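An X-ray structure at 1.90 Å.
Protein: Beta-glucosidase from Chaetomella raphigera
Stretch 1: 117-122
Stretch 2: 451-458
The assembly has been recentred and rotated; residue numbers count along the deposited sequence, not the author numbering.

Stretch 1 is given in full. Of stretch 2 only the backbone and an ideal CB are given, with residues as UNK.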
ATOM      1  N   ILE A 117       5.215  11.368   5.145  1.00 11.69           N
ATOM      2  CA  ILE A 117       6.663  11.620   5.399  1.00 12.58           C
ATOM      3  C   ILE A 117       7.468  10.709   4.513  1.00 13.07           C
ATOM      4  O   ILE A 117       7.463   9.473   4.692  1.00 12.62           O
ATOM      5  CB  ILE A 117       7.071  11.417   6.881  1.00 11.79           C
ATOM      6  CG1 ILE A 117       6.240  12.310   7.794  1.00 12.68           C
ATOM      7  CG2 ILE A 117       8.574  11.582   7.050  1.00 12.69           C
ATOM      8  CD1 ILE A 117       6.296  11.936   9.240  1.00 12.64           C
ATOM      9  N   PRO A 118       8.172  11.288   3.534  1.00 14.15           N
ATOM     10  CA  PRO A 118       8.791  10.417   2.506  1.00 12.92           C
ATOM     11  C   PRO A 118       9.834   9.405   3.055  1.00 12.46           C
ATOM     12  O   PRO A 118      10.037   8.311   2.462  1.00 12.57           O
ATOM     13  CB  PRO A 118       9.398  11.411   1.528  1.00 14.56           C
ATOM     14  CG  PRO A 118       9.519  12.677   2.294  1.00 13.13           C
ATOM     15  CD  PRO A 118       8.455  12.721   3.333  1.00 13.80           C
ATOM     16  N   GLU A 119      10.451   9.756   4.175  1.00 13.24           N
ATOM     17  CA  GLU A 119      11.432   8.917   4.817  1.00 12.32           C
ATOM     18  C   GLU A 119      10.825   7.763   5.616  1.00 11.78           C
ATOM     19  O   GLU A 119      11.542   6.853   6.042  1.00 11.91           O
ATOM     20  CB  GLU A 119      12.281   9.710   5.840  1.00 13.16           C
ATOM     21  CG  GLU A 119      13.155  10.789   5.198  1.00 13.41           C
ATOM     22  CD  GLU A 119      12.456  12.143   5.016  1.00 14.81           C
ATOM     23  OE1 GLU A 119      11.221  12.259   5.218  1.00 12.57           O
ATOM     24  OE2 GLU A 119      13.190  13.135   4.599  1.00 13.13           O
ATOM     25  N   ALA A 120       9.567   7.856   5.950  1.00 12.11           N
ATOM     26  CA  ALA A 120       9.012   6.920   6.897  1.00 11.05           C
ATOM     27  C   ALA A 120       9.084   5.461   6.439  1.00 11.32           C
ATOM     28  O   ALA A 120       8.999   5.104   5.244  1.00 11.88           O
ATOM     29  CB  ALA A 120       7.627   7.345   7.341  1.00 10.75           C
ATOM     30  N   GLY A 121       9.382   4.585   7.389  1.00 11.29           N
ATOM     31  CA  GLY A 121       9.962   3.296   7.000  1.00 11.58           C
ATOM     32  C   GLY A 121       9.027   2.233   6.416  1.00 11.06           C
ATOM     33  O   GLY A 121       9.515   1.284   5.805  1.00 11.64           O
ATOM     34  N   ARG A 122       7.714   2.379   6.627  1.00 10.56           N
ATOM     35  CA  ARG A 122       6.767   1.357   6.159  1.00 10.59           C
ATOM     36  C   ARG A 122       5.907   1.797   4.973  1.00 10.50           C
ATOM     37  O   ARG A 122       4.955   1.108   4.578  1.00 10.79           O
ATOM     38  CB  ARG A 122       5.880   0.953   7.309  1.00 10.95           C
ATOM     39  CG  ARG A 122       6.658   0.279   8.425  1.00 10.70           C
ATOM     40  CD  ARG A 122       5.699  -0.090   9.553  1.00 11.56           C
ATOM     41  NE  ARG A 122       4.970  -1.336   9.164  1.00 11.68           N
ATOM     42  CZ  ARG A 122       4.158  -2.025   9.967  1.00 12.22           C
ATOM     43  NH1 ARG A 122       3.896  -1.583  11.186  1.00 12.45           N
ATOM     44  NH2 ARG A 122       3.595  -3.144   9.535  1.00 12.11           N
ATOM     45  N   UNK A 451      16.698   2.741  12.280  1.00 15.00           N
ATOM     46  CA  UNK A 451      15.687   1.987  13.000  1.00 14.66           C
ATOM     47  C   UNK A 451      14.342   2.270  12.272  1.00 14.69           C
ATOM     48  O   UNK A 451      13.628   3.211  12.619  1.00 13.65           O
ATOM     49  CB  UNK A 451      15.641   2.377  14.479  1.00 14.66           C
ATOM     50  N   UNK A 452      14.049   1.437  11.281  1.00 14.61           N
ATOM     51  CA  UNK A 452      12.856   1.572  10.436  1.00 13.86           C
ATOM     52  C   UNK A 452      12.876   2.695   9.411  1.00 12.68           C
ATOM     53  O   UNK A 452      12.945   2.457   8.221  1.00 10.35           O
ATOM     54  CB  UNK A 452      11.636   1.774  11.336  1.00 13.86           C
ATOM     55  N   UNK A 453      12.694   3.921   9.897  1.00 11.80           N
ATOM     56  CA  UNK A 453      12.705   5.116   9.065  1.00 12.23           C
ATOM     57  C   UNK A 453      14.070   5.385   8.459  1.00 12.79           C
ATOM     58  O   UNK A 453      15.084   5.135   9.099  1.00 15.04           O
ATOM     59  CB  UNK A 453      12.257   6.329   9.883  1.00 12.23           C
ATOM     60  N   UNK A 454      14.078   5.923   7.241  1.00 12.87           N
ATOM     61  CA  UNK A 454      15.247   6.365   6.560  1.00 12.90           C
ATOM     62  C   UNK A 454      15.749   7.698   7.101  1.00 13.29           C
ATOM     63  O   UNK A 454      14.981   8.586   7.466  1.00 14.29           O
ATOM     64  CB  UNK A 454      14.963   6.466   5.060  1.00 12.90           C
ATOM     65  N   UNK A 455      17.055   7.816   7.138  1.00 15.76           N
ATOM     66  CA  UNK A 455      17.662   8.984   7.725  1.00 17.17           C
ATOM     67  C   UNK A 455      17.943  10.041   6.655  1.00 18.19           C
ATOM     68  O   UNK A 455      18.413  11.126   6.941  1.00 16.51           O
ATOM     69  CB  UNK A 455      18.949   8.600   8.457  1.00 17.17           C
ATOM     70  N   UNK A 456      17.627   9.748   5.394  1.00 18.15           N
ATOM     71  CA  UNK A 456      17.857  10.692   4.291  1.00 15.97           C
ATOM     72  C   UNK A 456      17.027  10.195   3.146  1.00 15.75           C
ATOM     73  O   UNK A 456      16.446   9.119   3.252  1.00 15.40           O
ATOM     74  CB  UNK A 456      19.334  10.806   3.907  1.00 15.97           C
ATOM     75  N   UNK A 457      17.025  10.976   2.067  1.00 14.20           N
ATOM     76  CA  UNK A 457      16.428  10.614   0.767  1.00 14.62           C
ATOM     77  C   UNK A 457      17.523  10.380  -0.325  1.00 13.00           C
ATOM     78  O   UNK A 457      17.328  10.555  -1.547  1.00 13.17           O
ATOM     79  CB  UNK A 457      15.468  11.717   0.318  1.00 14.62           C
ATOM     80  N   UNK A 458      18.680   9.940   0.153  1.00 13.17           N
ATOM     81  CA  UNK A 458      19.820   9.586  -0.680  1.00 13.30           C
ATOM     82  C   UNK A 458      19.838   8.088  -0.964  1.00 13.21           C
ATOM     83  O   UNK A 458      19.500   7.299  -0.073  1.00 14.64           O
ATOM     84  CB  UNK A 458      21.126  10.015  -0.008  1.00 13.30           C
TER

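Stretch 2 runs past stretch 1 with end-to-end directions 153° apart, so the two are roughly antiparallel, and the type I turn from Ile 117 to Ala 120 presents carbonyls to it.

Position 451 has no atom of stretch 1 within 5.5 Å of its ideal CB, so stretch 1 sets no preference. It is Leu 451, which makes no contact here.

At 452 the backbone is more telling. Phi is 74°, a value that by itself favours glycine, although the ideal CB, 4.9 Å from Gly 121 CA, meets no obstacle in stretch 1. Asparagine or aspartate would be the next candidates. The residue is Gly 452, and its O lies 3.3 Å from Gly 121 CA in a CA-H...O contact. An ideal CB on Gly 121 would fall 2.3 Å from that same Gly 452 O, so the close approach depends on a missing side chain in stretch 1.

At 453 the CA-to-CB bond points sideways, with the ideal CB 4.2 Å from Gly 121 N. That amide is a donor, so a short acceptor such as aspartate or asparagine would suit, and serine might. The deposited Asp 453, with chi1 at -64° (m), brings its end nearer: Gly 121 N donates to OD1 at 2.8 Å, with an angle of 141° at the hydrogen.

Position 454 is pinned by its backbone, whose N donates to Glu 119 O at 3.0 Å and 161°. The CB again points sideways, 3.6 Å from Glu 119 O, and the carbonyls of Pro 118 and Ala 120 lie beyond. Such acceptors call for a long donor: lysine, arginine, perhaps glutamine. Arg 454 donates from NH2 to Pro 118 O at 2.9 Å, that oxygen lying at the guanidinium edge, near its plane. Its NE donates to water 1 at 2.9 Å, and this water donates to Ala 120 O at 2.7 Å, so direct and water-mediated links reach two carbonyls.

Positions 455 and 456 both point CB away, leaving many side chains possible. Asn 455 makes no contact; in Ser 456, OG accepts from the backbone N of 458 at 3.2 Å.

At 457 CB points sideways, 5.1 Å from Glu 119 OE2, with the Pro 118 ring farther along. A basic group could answer the carboxylate, whereas leucine or methionine could reach the ring. Leu 457 takes the apolar option: CD2 lies 4.0 Å from Pro 118 CB, while CG sits 3.7 Å from Glu 119 OE2.

Position 458 is out of reach; it is Ala 458.

Stretch 2, residues 451-458: LGDRNSLA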
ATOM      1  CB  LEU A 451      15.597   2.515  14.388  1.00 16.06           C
ATOM      2  CG  LEU A 451      15.128   1.560  15.524  1.00 19.39           C
ATOM      3  CD1 LEU A 451      14.540   2.254  16.683  1.00 19.50           C
ATOM      4  CD2 LEU A 451      14.439   0.270  15.144  1.00 20.00           C
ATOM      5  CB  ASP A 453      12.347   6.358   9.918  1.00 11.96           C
ATOM      6  CG  ASP A 453      10.941   6.335  10.491  1.00 12.71           C
ATOM      7  OD1 ASP A 453      10.005   5.762   9.847  1.00 11.09           O
ATOM      8  OD2 ASP A 453      10.753   6.957  11.582  1.00 11.74           O
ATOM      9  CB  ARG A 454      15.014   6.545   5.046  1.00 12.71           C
ATOM     10  CG  ARG A 454      14.633   5.257   4.353  1.00 11.41           C
ATOM     11  CD  ARG A 454      14.500   5.439   2.881  1.00 10.90           C
ATOM     12  NE  ARG A 454      13.324   6.097   2.398  1.00 10.50           N
ATOM     13  CZ  ARG A 454      13.269   6.730   1.227  1.00 12.86           C
ATOM     14  NH1 ARG A 454      14.347   6.934   0.462  1.00 12.90           N
ATOM     15  NH2 ARG A 454      12.131   7.219   0.811  1.00 14.51           N
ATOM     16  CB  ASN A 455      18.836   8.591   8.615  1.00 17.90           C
ATOM     17  CG  ASN A 455      20.062   8.116   7.859  1.00 20.14           C
ATOM     18  OD1 ASN A 455      21.035   7.601   8.485  1.00 26.74           O
ATOM     19  ND2 ASN A 455      20.088   8.296   6.578  1.00 19.22           N
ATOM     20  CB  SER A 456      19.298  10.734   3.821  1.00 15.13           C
ATOM     21  OG  SER A 456      19.592   9.519   3.148  1.00 17.65           O
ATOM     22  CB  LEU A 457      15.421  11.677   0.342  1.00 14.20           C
ATOM     23  CG  LEU A 457      14.176  11.838   1.237  1.00 15.52           C
ATOM     24  CD1 LEU A 457      13.330  12.948   0.654  1.00 16.16           C
ATOM     25  CD2 LEU A 457      13.310  10.578   1.396  1.00 13.86           C
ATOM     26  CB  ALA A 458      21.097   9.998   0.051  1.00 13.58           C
TER
HETATM   27  O   HOH W   1      10.919   4.791   3.338  1.00 13.04           O
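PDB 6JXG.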